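PDB 5WA4: pyridine synthase TbtD from Thermobispora bispora, which probably catalyses the formal [4+2] aza-cycloaddition that builds the central pyridine ring of the thiopeptide antibiotic thiomuracin on its leader-bearing precursor peptide. Local coordinates for residues P32-F37 with A44-H49; V138-F143 with T321-T326; T148-H153 with V250-P255; T166-L171 with L328-H333; R254-R259 with Y314-N319. All coordinates share one frame; numbering follows the deposited sequence.

Contact 1: P32-F37 with A44-H49; sequences PAFAAF and AYFLRH
Phe34, on helix 22-35, comes nearest to Ala44 at the start of strand 44-49, their CA atoms 7.4 Å apart. The meeting is confined to the first three residues of the strand. No hydrogen bond joins the segments, and the Phe34 ring bridges them. Its CG stands anti to the carbonyl carbon (chi1 -86°), which carries the ring out toward the strand. Ala44 CB sits over one face of that ring as a CH-pi contact, 3.8 Å from its centroid and displaced toward the rim, with CE2 of Phe34 nearest to Ala44 CB at 3.5 Å. The same CE2 lies 3.9 Å from CD2 of Phe46, and there it comes at the edge of the Phe46 ring, close to its plane. Ala44 and Phe46 thus send alternate side chains of the strand to the helix, while Tyr45 between them points the other way, to stack on Tyr59. The helix in this way packs on one face of the antiparallel sheet at one of its edge strands, 44-49, which pairs with strand 55-62. Tyr152 of helix 135-159 touches both Phe34 and Phe46, and Arg327 makes a cation-pi contact with Phe46.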
# COMPACT_ATOMS: atom_id res chain seq x y z
N PRO E 32 39.78 27.19 -22.39
CA PRO E 32 40.35 28.37 -23.06
C PRO E 32 39.32 29.43 -23.50
O PRO E 32 39.57 30.61 -23.29
CB PRO E 32 41.04 27.76 -24.29
CG PRO E 32 41.44 26.41 -23.84
CD PRO E 32 40.33 25.94 -22.95
N ALA E 33 38.21 29.02 -24.09
CA ALA E 33 37.18 29.97 -24.51
C ALA E 33 36.70 30.79 -23.31
O ALA E 33 36.43 31.99 -23.44
CB ALA E 33 36.02 29.24 -25.16
N PHE E 34 36.63 30.14 -22.15
CA PHE E 34 36.16 30.76 -20.92
C PHE E 34 37.15 31.80 -20.41
O PHE E 34 36.74 32.86 -19.92
CB PHE E 34 35.92 29.72 -19.82
CG PHE E 34 34.55 29.08 -19.86
CD1 PHE E 34 33.80 29.06 -21.03
CD2 PHE E 34 34.02 28.50 -18.71
CE1 PHE E 34 32.53 28.47 -21.06
CE2 PHE E 34 32.77 27.91 -18.73
CZ PHE E 34 32.01 27.89 -19.90
N ALA E 35 38.44 31.49 -20.50
CA ALA E 35 39.47 32.44 -20.09
C ALA E 35 39.48 33.63 -21.05
O ALA E 35 39.73 34.78 -20.64
CB ALA E 35 40.83 31.77 -20.04
N ALA E 36 39.18 33.35 -22.32
CA ALA E 36 39.17 34.34 -23.39
C ALA E 36 38.20 35.49 -23.17
O ALA E 36 38.36 36.55 -23.76
CB ALA E 36 38.86 33.66 -24.71
N PHE E 37 37.19 35.28 -22.33
CA PHE E 37 36.27 36.37 -22.00
C PHE E 37 36.03 36.51 -20.49
O PHE E 37 35.00 37.03 -20.06
CB PHE E 37 34.93 36.18 -22.73
CG PHE E 37 34.25 34.87 -22.45
CD1 PHE E 37 33.64 34.62 -21.21
CD2 PHE E 37 34.16 33.90 -23.43
CE1 PHE E 37 33.00 33.42 -20.95
CE2 PHE E 37 33.51 32.69 -23.17
CZ PHE E 37 32.93 32.45 -21.93
N ALA E 44 30.42 31.76 -15.67
CA ALA E 44 30.15 30.71 -16.63
C ALA E 44 30.24 29.32 -16.00
O ALA E 44 30.88 29.12 -14.95
CB ALA E 44 31.09 30.83 -17.80
N TYR E 45 29.58 28.36 -16.64
CA TYR E 45 29.70 26.95 -16.27
C TYR E 45 29.17 26.07 -17.39
O TYR E 45 28.47 26.53 -18.31
CB TYR E 45 28.97 26.66 -14.94
CG TYR E 45 27.45 26.58 -14.99
CD1 TYR E 45 26.66 27.72 -14.89
CD2 TYR E 45 26.80 25.35 -15.06
CE1 TYR E 45 25.26 27.65 -14.89
CE2 TYR E 45 25.40 25.27 -15.06
CZ TYR E 45 24.63 26.42 -14.98
OH TYR E 45 23.25 26.35 -14.98
N PHE E 46 29.55 24.79 -17.33
CA PHE E 46 29.12 23.83 -18.34
C PHE E 46 28.56 22.60 -17.65
O PHE E 46 28.89 22.31 -16.49
CB PHE E 46 30.29 23.45 -19.29
CG PHE E 46 31.57 23.10 -18.58
CD1 PHE E 46 31.88 21.80 -18.27
CD2 PHE E 46 32.47 24.10 -18.21
CE1 PHE E 46 33.05 21.48 -17.61
CE2 PHE E 46 33.65 23.78 -17.54
CZ PHE E 46 33.94 22.48 -17.25
N LEU E 47 27.69 21.88 -18.36
CA LEU E 47 27.18 20.59 -17.92
C LEU E 47 27.20 19.53 -19.03
O LEU E 47 27.05 19.85 -20.23
CB LEU E 47 25.75 20.74 -17.41
CG LEU E 47 25.48 21.69 -16.24
CD1 LEU E 47 23.99 21.97 -16.14
CD2 LEU E 47 26.03 21.13 -14.94
N ARG E 48 27.37 18.26 -18.65
CA ARG E 48 27.15 17.16 -19.58
C ARG E 48 25.70 16.72 -19.57
O ARG E 48 25.05 16.76 -18.53
CB ARG E 48 28.02 15.96 -19.24
CG ARG E 48 29.42 16.31 -18.90
CD ARG E 48 30.11 15.13 -18.33
NE ARG E 48 31.48 15.46 -17.95
CZ ARG E 48 32.53 14.67 -18.16
NH1 ARG E 48 32.36 13.53 -18.79
NH2 ARG E 48 33.75 15.03 -17.75
N HIS E 49 25.21 16.29 -20.72
CA HIS E 49 23.89 15.68 -20.83
C HIS E 49 23.81 14.71 -22.04
O HIS E 49 24.58 14.82 -23.00
CB HIS E 49 22.80 16.76 -20.96
CG HIS E 49 21.44 16.27 -20.60
ND1 HIS E 49 20.56 15.75 -21.52
CD2 HIS E 49 20.81 16.19 -19.40
CE1 HIS E 49 19.44 15.39 -20.91
NE2 HIS E 49 19.57 15.65 -19.62

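Contact 2: V138-F143 with T321-T326; sequences VLLADF and TYLHLT
Leu140 and Leu323 meet methyl to methyl, CD1 of Leu140 lying 3.9 Å from CD1 of Leu323, and the two side chains cross at about a right angle. Leu323 keeps CG anti to its carbonyl carbon (chi1 -79°), and its CB points to helix 135-159; Leu140 starts off to one side and reaches across with its branch end. One turn further on, Phe143 aims its ring at the partner helix. It presents an edge: CZ of Phe143 is 4.3 Å from CB of His324, which lies near the ring plane, so this is a looser van der Waals approach and not a stack. The His324 imidazole instead stacks with Trp249, and Leu253 of helix 244-265 packs against Phe143. With CA atoms of Leu140 and Leu323 9.7 Å apart, long side chains have to span the gap between the backbones. This is apolar helix-helix packing between 135-159 and 307-328, helices far apart in sequence, near the centre of a chain of the lantibiotic dehydratase C-terminal family.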
# COMPACT_ATOMS: atom_id res chain seq x y z
N VAL E 138 19.16 29.14 -9.05
CA VAL E 138 20.05 30.27 -8.91
C VAL E 138 21.23 29.86 -8.02
O VAL E 138 22.38 30.15 -8.32
CB VAL E 138 19.27 31.52 -8.35
CG1 VAL E 138 20.14 32.41 -7.47
CG2 VAL E 138 18.67 32.32 -9.49
N LEU E 139 20.92 29.14 -6.95
CA LEU E 139 21.95 28.61 -6.07
C LEU E 139 22.84 27.58 -6.79
O LEU E 139 24.07 27.57 -6.65
CB LEU E 139 21.30 27.98 -4.84
CG LEU E 139 22.26 27.60 -3.72
CD1 LEU E 139 22.88 28.87 -3.21
CD2 LEU E 139 21.56 26.80 -2.60
N LEU E 140 22.21 26.72 -7.58
CA LEU E 140 22.90 25.67 -8.34
C LEU E 140 23.90 26.26 -9.32
O LEU E 140 25.07 25.89 -9.32
CB LEU E 140 21.88 24.80 -9.08
CG LEU E 140 22.21 23.32 -9.19
CD1 LEU E 140 22.40 22.72 -7.80
CD2 LEU E 140 21.08 22.61 -9.93
N ALA E 141 23.41 27.20 -10.13
CA ALA E 141 24.22 27.94 -11.08
C ALA E 141 25.45 28.57 -10.41
O ALA E 141 26.56 28.46 -10.93
CB ALA E 141 23.38 29.00 -11.78
N ASP E 142 25.25 29.24 -9.27
CA ASP E 142 26.37 29.82 -8.54
C ASP E 142 27.36 28.73 -8.17
O ASP E 142 28.57 28.88 -8.35
CB ASP E 142 25.91 30.54 -7.27
CG ASP E 142 25.35 31.95 -7.54
OD1 ASP E 142 25.15 32.33 -8.72
OD2 ASP E 142 25.08 32.65 -6.53
N PHE E 143 26.82 27.63 -7.65
CA PHE E 143 27.66 26.52 -7.25
C PHE E 143 28.50 25.98 -8.42
O PHE E 143 29.67 25.69 -8.26
CB PHE E 143 26.84 25.37 -6.66
CG PHE E 143 27.61 24.10 -6.53
CD1 PHE E 143 28.48 23.91 -5.46
CD2 PHE E 143 27.52 23.10 -7.51
CE1 PHE E 143 29.23 22.74 -5.34
CE2 PHE E 143 28.27 21.94 -7.42
CZ PHE E 143 29.13 21.75 -6.32
N THR E 321 27.85 17.98 -4.20
CA THR E 321 29.06 17.22 -4.43
C THR E 321 28.82 16.11 -5.46
O THR E 321 29.57 15.99 -6.45
CB THR E 321 29.60 16.60 -3.15
OG1 THR E 321 30.05 17.64 -2.28
CG2 THR E 321 30.77 15.68 -3.46
N TYR E 322 27.78 15.32 -5.23
CA TYR E 322 27.44 14.25 -6.16
C TYR E 322 27.27 14.85 -7.54
O TYR E 322 27.72 14.27 -8.51
CB TYR E 322 26.18 13.50 -5.74
CG TYR E 322 26.28 12.76 -4.42
CD1 TYR E 322 27.51 12.38 -3.89
CD2 TYR E 322 25.13 12.44 -3.70
CE1 TYR E 322 27.59 11.70 -2.68
CE2 TYR E 322 25.19 11.75 -2.51
CZ TYR E 322 26.42 11.39 -1.99
OH TYR E 322 26.48 10.72 -0.77
N LEU E 323 26.65 16.03 -7.64
CA LEU E 323 26.39 16.64 -8.94
C LEU E 323 27.69 17.08 -9.64
O LEU E 323 27.77 17.10 -10.89
CB LEU E 323 25.42 17.83 -8.80
CG LEU E 323 23.90 17.64 -8.65
CD1 LEU E 323 23.25 18.98 -8.46
CD2 LEU E 323 23.27 16.97 -9.86
N HIS E 324 28.70 17.41 -8.83
CA HIS E 324 30.04 17.74 -9.29
C HIS E 324 30.69 16.50 -9.90
O HIS E 324 31.14 16.52 -11.04
CB HIS E 324 30.87 18.26 -8.12
CG HIS E 324 32.28 18.68 -8.47
ND1 HIS E 324 32.57 19.61 -9.45
CD2 HIS E 324 33.47 18.34 -7.92
CE1 HIS E 324 33.88 19.81 -9.49
NE2 HIS E 324 34.45 19.06 -8.57
N LEU E 325 30.72 15.41 -9.14
CA LEU E 325 31.31 14.15 -9.58
C LEU E 325 30.69 13.70 -10.92
O LEU E 325 31.41 13.25 -11.80
CB LEU E 325 31.14 13.06 -8.52
CG LEU E 325 31.62 13.41 -7.12
CD1 LEU E 325 31.35 12.29 -6.12
CD2 LEU E 325 33.08 13.81 -7.09
N THR E 326 29.38 13.84 -11.09
CA THR E 326 28.79 13.55 -12.40
C THR E 326 29.39 14.48 -13.46
O THR E 326 29.55 14.10 -14.63
CB THR E 326 27.23 13.65 -12.38
OG1 THR E 326 26.68 12.43 -11.88
CG2 THR E 326 26.65 13.91 -13.78

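Contact 3: T148-H153 with V250-P255; sequences TPSVYH and VRRLRP
Pro149 and Arg252 make the main meeting here, a carbon beside a charged group with no specific bond. CG of Pro149 lies 3.5 Å from NH1 of Arg252, and the two side chains cross obliquely, with the proline neither over the face nor at the edge of the planar group. Arg252 gets there by leaving its backbone with CG anti to N (chi1 -178°) and then bending at chi3 (-98°), which turns its end toward the proline.

The polar approach is slighter. Ser150 OG lies near the guanidinium plane, at its edge, but 4.5 Å from NH1 of Arg252, too far for a hydrogen bond. The charge of Arg252 has a weak, long ion-pair partner in Glu248, one turn back on its own helix.

Backbone hydrogen bonds stay within each helix. The nitrogen of a proline has no hydrogen to give, and helix 135-159 is kinked where N of Pro149 and N of Ser150 lack bonds to the preceding turn; the facing helix is likewise kinked at N of Pro255. Thr148 O accepts from both Val151 N and Tyr152 N, and Val250 O from both Leu253 N and Arg254 N.

With only 90 Å² buried, this is a peripheral helix-helix contact at the surface of the helical part of the fold: helices 135-159 and 244-265 touch through long or rigid side chains, while Val151 and Leu253 turn to helix 307-328.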
# COMPACT_ATOMS: atom_id res chain seq x y z
N THR E 148 33.98 25.37 -11.00
CA THR E 148 34.63 25.08 -12.27
C THR E 148 36.17 24.86 -12.22
O THR E 148 36.69 23.93 -12.85
CB THR E 148 34.33 26.17 -13.25
OG1 THR E 148 32.95 26.07 -13.61
CG2 THR E 148 35.18 26.01 -14.47
N PRO E 149 36.92 25.71 -11.47
CA PRO E 149 38.35 25.37 -11.38
C PRO E 149 38.59 24.07 -10.61
O PRO E 149 39.69 23.52 -10.69
CB PRO E 149 38.96 26.56 -10.62
CG PRO E 149 37.81 27.27 -9.98
CD PRO E 149 36.63 27.03 -10.89
N SER E 150 37.60 23.59 -9.88
CA SER E 150 37.74 22.30 -9.22
C SER E 150 37.53 21.17 -10.23
O SER E 150 37.98 20.03 -10.02
CB SER E 150 36.77 22.16 -8.04
OG SER E 150 37.34 22.66 -6.86
N VAL E 151 36.85 21.51 -11.32
CA VAL E 151 36.65 20.55 -12.39
C VAL E 151 37.98 20.33 -13.11
O VAL E 151 38.48 19.20 -13.13
CB VAL E 151 35.58 21.01 -13.36
CG1 VAL E 151 35.48 20.05 -14.51
CG2 VAL E 151 34.26 21.07 -12.64
N TYR E 152 38.54 21.40 -13.67
CA TYR E 152 39.81 21.36 -14.40
C TYR E 152 40.92 20.62 -13.64
O TYR E 152 41.54 19.68 -14.16
CB TYR E 152 40.28 22.77 -14.71
CG TYR E 152 39.29 23.58 -15.50
CD1 TYR E 152 38.61 23.03 -16.56
CD2 TYR E 152 39.05 24.92 -15.18
CE1 TYR E 152 37.70 23.78 -17.30
CE2 TYR E 152 38.14 25.68 -15.91
CZ TYR E 152 37.47 25.10 -16.96
OH TYR E 152 36.58 25.82 -17.71
N HIS E 153 41.14 21.05 -12.40
CA HIS E 153 42.09 20.40 -11.50
C HIS E 153 41.86 18.90 -11.45
O HIS E 153 42.80 18.12 -11.60
CB HIS E 153 41.97 21.01 -10.10
CG HIS E 153 43.06 20.60 -9.16
ND1 HIS E 153 42.98 19.47 -8.37
CD2 HIS E 153 44.23 21.20 -8.84
CE1 HIS E 153 44.06 19.39 -7.61
NE2 HIS E 153 44.84 20.42 -7.88
N VAL E 250 36.19 21.93 0.55
CA VAL E 250 35.48 22.33 1.75
C VAL E 250 35.26 23.84 1.81
O VAL E 250 34.13 24.32 1.88
CB VAL E 250 36.22 21.90 3.01
CG1 VAL E 250 35.57 22.56 4.23
CG2 VAL E 250 36.22 20.38 3.15
N ARG E 251 36.36 24.59 1.69
CA ARG E 251 36.35 26.04 1.83
C ARG E 251 35.35 26.76 0.91
O ARG E 251 34.89 27.86 1.21
CB ARG E 251 37.76 26.57 1.59
CG ARG E 251 37.90 28.03 1.79
CD ARG E 251 39.16 28.56 1.21
NE ARG E 251 40.21 27.60 1.39
CZ ARG E 251 41.15 27.35 0.49
NH1 ARG E 251 41.22 28.07 -0.63
NH2 ARG E 251 42.07 26.43 0.75
N ARG E 252 35.01 26.10 -0.18
CA ARG E 252 34.19 26.65 -1.26
C ARG E 252 32.74 26.20 -1.09
O ARG E 252 31.82 26.72 -1.73
CB ARG E 252 34.75 26.17 -2.61
CG ARG E 252 34.07 26.66 -3.86
CD ARG E 252 35.08 26.65 -5.01
NE ARG E 252 35.70 27.96 -5.26
CZ ARG E 252 36.79 28.15 -6.00
NH1 ARG E 252 37.42 27.11 -6.55
NH2 ARG E 252 37.27 29.38 -6.18
N LEU E 253 32.54 25.20 -0.23
CA LEU E 253 31.21 24.65 -0.02
C LEU E 253 30.59 25.28 1.24
O LEU E 253 29.37 25.38 1.33
CB LEU E 253 31.26 23.13 0.14
CG LEU E 253 30.85 22.26 -1.04
CD1 LEU E 253 30.44 20.89 -0.54
CD2 LEU E 253 29.74 22.92 -1.79
N ARG E 254 31.43 25.69 2.19
CA ARG E 254 30.92 26.27 3.43
C ARG E 254 30.01 27.48 3.18
O ARG E 254 28.92 27.53 3.73
CB ARG E 254 32.07 26.64 4.38
CG ARG E 254 31.78 26.21 5.81
CD ARG E 254 32.92 26.50 6.76
NE ARG E 254 33.49 25.28 7.34
CZ ARG E 254 34.72 24.84 7.07
NH1 ARG E 254 35.51 25.53 6.25
NH2 ARG E 254 35.16 23.71 7.64
N PRO E 255 30.43 28.42 2.32
CA PRO E 255 29.45 29.45 1.98
C PRO E 255 28.15 28.85 1.44
O PRO E 255 27.10 29.22 1.94
CB PRO E 255 30.15 30.27 0.89
CG PRO E 255 31.56 30.06 1.14
CD PRO E 255 31.68 28.63 1.57

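Contact 4: T166-L171 with L328-H333; sequences TIAFDL and LGLTPH
This is a buried, wholly apolar contact between helix 164-178 and the short turn that joins helices 307-328 and 332-352. Two pairs of side chains make it. Ala168 CB and CD2 of Leu330 lie 3.7 Å apart, at the place where the backbones come nearest, with CA atoms 8.0 Å from each other. On the neighbouring residue, CG2 of Ile167 meets CD1 of Leu328 at 4.1 Å, the two side chains crossing at about a right angle. That methyl of Ile167 is the branch anti to its backbone N, while CG1 lies beside the nitrogen (chi1 -64°).

The turn is shaped by its backbone. Gly329, with phi 116°, follows the end of helix 307-328 in a Schellman motif, and Thr331 is the N-cap of the next helix, its OG1 bonded to Gln334 N. Leu328 and Leu330, flanking the glycine, both point to helix 164-178. Around them, Leu325 and Ala154 add further apolar surface, and on another side of the helix Phe169 packs on the bound leader peptide. With no hydrogen bond across it, the contact depends on fitting methyl groups together, and the polar interactions noted for the turn, the Schellman motif and the Thr331 cap, lie outside the interface.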
# COMPACT_ATOMS: atom_id res chain seq x y z
N THR E 166 39.08 7.99 -7.03
CA THR E 166 39.86 8.38 -5.85
C THR E 166 39.66 9.86 -5.58
O THR E 166 39.71 10.30 -4.44
CB THR E 166 41.38 8.06 -6.01
OG1 THR E 166 41.53 6.73 -6.52
CG2 THR E 166 42.12 8.18 -4.66
N ILE E 167 39.45 10.63 -6.63
CA ILE E 167 39.08 12.01 -6.43
C ILE E 167 37.70 12.05 -5.75
O ILE E 167 37.52 12.70 -4.71
CB ILE E 167 39.06 12.79 -7.74
CG1 ILE E 167 40.49 12.85 -8.31
CG2 ILE E 167 38.46 14.18 -7.51
CD1 ILE E 167 40.62 13.54 -9.68
N ALA E 168 36.75 11.30 -6.31
CA ALA E 168 35.42 11.22 -5.74
C ALA E 168 35.45 10.73 -4.30
O ALA E 168 34.69 11.23 -3.47
CB ALA E 168 34.55 10.33 -6.56
N PHE E 169 36.31 9.78 -3.99
CA PHE E 169 36.37 9.31 -2.61
C PHE E 169 36.72 10.47 -1.69
O PHE E 169 36.02 10.71 -0.70
CB PHE E 169 37.37 8.17 -2.46
CG PHE E 169 37.47 7.61 -1.06
CD1 PHE E 169 38.39 8.11 -0.16
CD2 PHE E 169 36.64 6.58 -0.65
CE1 PHE E 169 38.48 7.59 1.13
CE2 PHE E 169 36.74 6.05 0.64
CZ PHE E 169 37.66 6.55 1.53
N ASP E 170 37.78 11.21 -2.04
CA ASP E 170 38.23 12.34 -1.23
C ASP E 170 37.11 13.38 -1.04
O ASP E 170 36.76 13.71 0.10
CB ASP E 170 39.47 13.01 -1.86
CG ASP E 170 40.73 12.11 -1.88
OD1 ASP E 170 40.83 11.16 -1.09
OD2 ASP E 170 41.65 12.40 -2.69
N LEU E 171 36.53 13.87 -2.14
CA LEU E 171 35.49 14.90 -2.07
C LEU E 171 34.30 14.45 -1.23
O LEU E 171 33.88 15.15 -0.31
CB LEU E 171 35.01 15.28 -3.46
CG LEU E 171 36.09 15.94 -4.30
CD1 LEU E 171 35.56 16.44 -5.65
CD2 LEU E 171 36.77 17.05 -3.50
N LEU E 328 32.42 15.47 -13.45
CA LEU E 328 33.78 14.96 -13.65
C LEU E 328 33.82 13.71 -14.54
O LEU E 328 34.88 13.32 -15.02
CB LEU E 328 34.45 14.63 -12.31
CG LEU E 328 34.62 15.75 -11.27
CD1 LEU E 328 35.41 15.25 -10.07
CD2 LEU E 328 35.29 16.96 -11.87
N GLY E 329 32.66 13.08 -14.75
CA GLY E 329 32.59 11.88 -15.56
C GLY E 329 32.17 10.63 -14.81
O GLY E 329 31.87 9.61 -15.43
N LEU E 330 32.15 10.70 -13.48
CA LEU E 330 31.76 9.56 -12.63
C LEU E 330 30.40 9.00 -13.01
O LEU E 330 29.46 9.75 -13.26
CB LEU E 330 31.75 9.95 -11.15
CG LEU E 330 32.11 8.82 -10.19
CD1 LEU E 330 33.60 8.50 -10.34
CD2 LEU E 330 31.80 9.18 -8.75
N THR E 331 30.30 7.68 -13.09
CA THR E 331 29.02 7.05 -13.42
C THR E 331 28.28 6.82 -12.13
O THR E 331 28.92 6.62 -11.09
CB THR E 331 29.22 5.69 -14.18
OG1 THR E 331 29.85 4.73 -13.31
CG2 THR E 331 30.07 5.89 -15.41
N PRO E 332 26.94 6.88 -12.16
CA PRO E 332 26.17 6.64 -10.92
C PRO E 332 26.68 5.43 -10.16
O PRO E 332 26.83 5.50 -8.94
CB PRO E 332 24.75 6.43 -11.43
CG PRO E 332 24.68 7.33 -12.63
CD PRO E 332 26.08 7.35 -13.25
N HIS E 333 27.01 4.36 -10.90
CA HIS E 333 27.52 3.12 -10.33
C HIS E 333 28.83 3.35 -9.61
O HIS E 333 29.06 2.84 -8.50
CB HIS E 333 27.72 2.05 -11.42
CG HIS E 333 28.21 0.75 -10.89
ND1 HIS E 333 27.38 -0.17 -10.30
CD2 HIS E 333 29.46 0.24 -10.79
CE1 HIS E 333 28.09 -1.21 -9.88
NE2 HIS E 333 29.35 -0.98 -10.17

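Contact 5: R254-R259 with Y314-N319; sequences RPIRER and YRLVIN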
# COMPACT_ATOMS: atom_id res chain seq x y z
N ARG E 254 31.43 25.69 2.19
CA ARG E 254 30.92 26.27 3.43
C ARG E 254 30.01 27.48 3.18
O ARG E 254 28.92 27.53 3.73
CB ARG E 254 32.07 26.64 4.38
CG ARG E 254 31.78 26.21 5.81
CD ARG E 254 32.92 26.50 6.76
NE ARG E 254 33.49 25.28 7.34
CZ ARG E 254 34.72 24.84 7.07
NH1 ARG E 254 35.51 25.53 6.25
NH2 ARG E 254 35.16 23.71 7.64
N PRO E 255 30.43 28.42 2.32
CA PRO E 255 29.45 29.45 1.98
C PRO E 255 28.15 28.85 1.44
O PRO E 255 27.10 29.22 1.94
CB PRO E 255 30.15 30.27 0.89
CG PRO E 255 31.56 30.06 1.14
CD PRO E 255 31.68 28.63 1.57
N ILE E 256 28.24 27.95 0.46
CA ILE E 256 27.05 27.30 -0.10
C ILE E 256 26.15 26.68 1.01
O ILE E 256 24.93 26.88 1.00
CB ILE E 256 27.45 26.23 -1.15
CG1 ILE E 256 28.31 26.85 -2.25
CG2 ILE E 256 26.23 25.60 -1.79
CD1 ILE E 256 27.55 27.83 -3.13
N ARG E 257 26.74 25.97 1.98
CA ARG E 257 25.97 25.42 3.10
C ARG E 257 25.22 26.51 3.88
O ARG E 257 24.01 26.39 4.12
CB ARG E 257 26.86 24.64 4.09
CG ARG E 257 26.02 23.99 5.21
CD ARG E 257 26.83 23.37 6.37
NE ARG E 257 27.51 24.40 7.13
CZ ARG E 257 28.41 24.18 8.08
NH1 ARG E 257 28.76 22.94 8.43
NH2 ARG E 257 28.98 25.21 8.70
N GLU E 258 25.94 27.56 4.27
CA GLU E 258 25.39 28.66 5.04
C GLU E 258 24.26 29.36 4.31
O GLU E 258 23.17 29.55 4.87
CB GLU E 258 26.49 29.67 5.36
CG GLU E 258 27.58 29.11 6.25
CD GLU E 258 27.04 28.72 7.60
OE1 GLU E 258 26.52 29.63 8.29
OE2 GLU E 258 27.14 27.53 7.97
N ARG E 259 24.51 29.74 3.05
CA ARG E 259 23.51 30.34 2.21
C ARG E 259 22.29 29.43 1.98
O ARG E 259 21.16 29.92 1.83
CB ARG E 259 24.12 30.72 0.87
CG ARG E 259 23.08 31.06 -0.17
CD ARG E 259 23.38 32.39 -0.82
NE ARG E 259 24.78 32.44 -1.21
CZ ARG E 259 25.23 32.16 -2.43
NH1 ARG E 259 24.38 31.81 -3.40
NH2 ARG E 259 26.54 32.23 -2.67
N TYR E 314 23.07 20.57 4.82
CA TYR E 314 23.97 19.45 4.61
C TYR E 314 23.53 18.63 3.39
O TYR E 314 24.31 18.45 2.48
CB TYR E 314 24.05 18.57 5.85
CG TYR E 314 24.91 17.35 5.60
CD1 TYR E 314 26.29 17.45 5.54
CD2 TYR E 314 24.34 16.10 5.41
CE1 TYR E 314 27.08 16.34 5.29
CE2 TYR E 314 25.11 14.99 5.17
CZ TYR E 314 26.49 15.11 5.11
OH TYR E 314 27.27 14.01 4.86
N ARG E 315 22.28 18.15 3.36
CA ARG E 315 21.84 17.36 2.23
C ARG E 315 21.95 18.12 0.90
O ARG E 315 22.24 17.52 -0.13
CB ARG E 315 20.39 16.81 2.39
CG ARG E 315 20.04 16.03 3.70
CD ARG E 315 19.19 14.74 3.35
NE ARG E 315 20.10 13.60 3.05
CZ ARG E 315 20.23 12.48 3.77
NH1 ARG E 315 19.42 12.21 4.79
NH2 ARG E 315 21.13 11.58 3.39
N LEU E 316 21.78 19.44 0.90
CA LEU E 316 21.89 20.15 -0.37
C LEU E 316 23.35 20.14 -0.84
O LEU E 316 23.65 20.13 -2.05
CB LEU E 316 21.38 21.58 -0.26
CG LEU E 316 21.39 22.33 -1.59
CD1 LEU E 316 20.05 22.95 -1.93
CD2 LEU E 316 22.47 23.39 -1.57
N VAL E 317 24.26 20.15 0.13
CA VAL E 317 25.64 20.40 -0.16
C VAL E 317 26.33 19.05 -0.51
O VAL E 317 27.10 18.96 -1.49
CB VAL E 317 26.29 21.19 1.02
CG1 VAL E 317 26.86 20.30 2.10
CG2 VAL E 317 27.27 22.18 0.51
N ILE E 318 26.01 17.97 0.21
CA ILE E 318 26.45 16.66 -0.23
C ILE E 318 25.83 16.34 -1.60
O ILE E 318 26.45 15.68 -2.43
CB ILE E 318 26.09 15.54 0.79
CG1 ILE E 318 26.86 14.26 0.46
CG2 ILE E 318 24.64 15.21 0.75
CD1 ILE E 318 28.26 14.22 1.08
N ASN E 319 24.63 16.83 -1.88
CA ASN E 319 24.04 16.56 -3.18
C ASN E 319 24.72 17.34 -4.28
O ASN E 319 24.86 16.86 -5.41
CB ASN E 319 22.55 16.84 -3.18
CG ASN E 319 21.75 15.58 -3.05
OD1 ASN E 319 21.44 15.14 -1.94
ND2 ASN E 319 21.45 14.96 -4.20
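Segments 254-259 and 314-319, of helices 244-265 and 307-328, run roughly antiparallel, at 142° between their directions, with axes 9.0 Å apart. It is a close antiparallel helix-helix packing in the all-helical part of the fold, with the CA atoms of Arg257 and Val317 only 6.0 Å from each other, and it is apolar across the interface. Val317 carries it: its CG1 lies between the backbone N and carbonyl carbon (chi1 88°), and CG2 is the methyl that reaches over. This CG2 of Val317 lies 4.1 Å from the backbone N of Arg257 and also touches CG2 of Ile256. The same CG2 of Ile256 meets CD2 of Leu316 at 4.4 Å, so one isoleucine methyl serves two neighbours. Arg257 gives the interface its CB and backbone, while its charged end leads away. There the guanidinium grips Glu258 side-on, with two nitrogens on one oxygen: NE of Arg257 hydrogen-bonds to OE2 of Glu258 at 3.3 Å, using the anti lone pair of OE2, and NH2 of Arg257 forms the salt bridge to that OE2 at 3.0 Å.

Contacts 1, 4 and 5 are buried, contact 2 is partly so although nearest the chain centre, and contact 3 lies at the surface. Helix 135-159 serves contacts 2 and 3, helix 307-328 contacts 2 and 5, and helix 244-265 contacts 3 and 5, so these three pairings close a triangle of helices; Leu253 touches Phe143, Thr321 and Val317 within it. Contact 4 continues from the end of helix 307-328, and contact 1 brings in the sheet, Tyr45 packing on Ala141. None has a hydrogen bond across it: aromatic and CH-pi packing marks contact 1, leucine methyls and a phenylalanine edge contact 2, aliphatic packing contacts 4 and 5, and a guanidinium beside proline the surface contact 3.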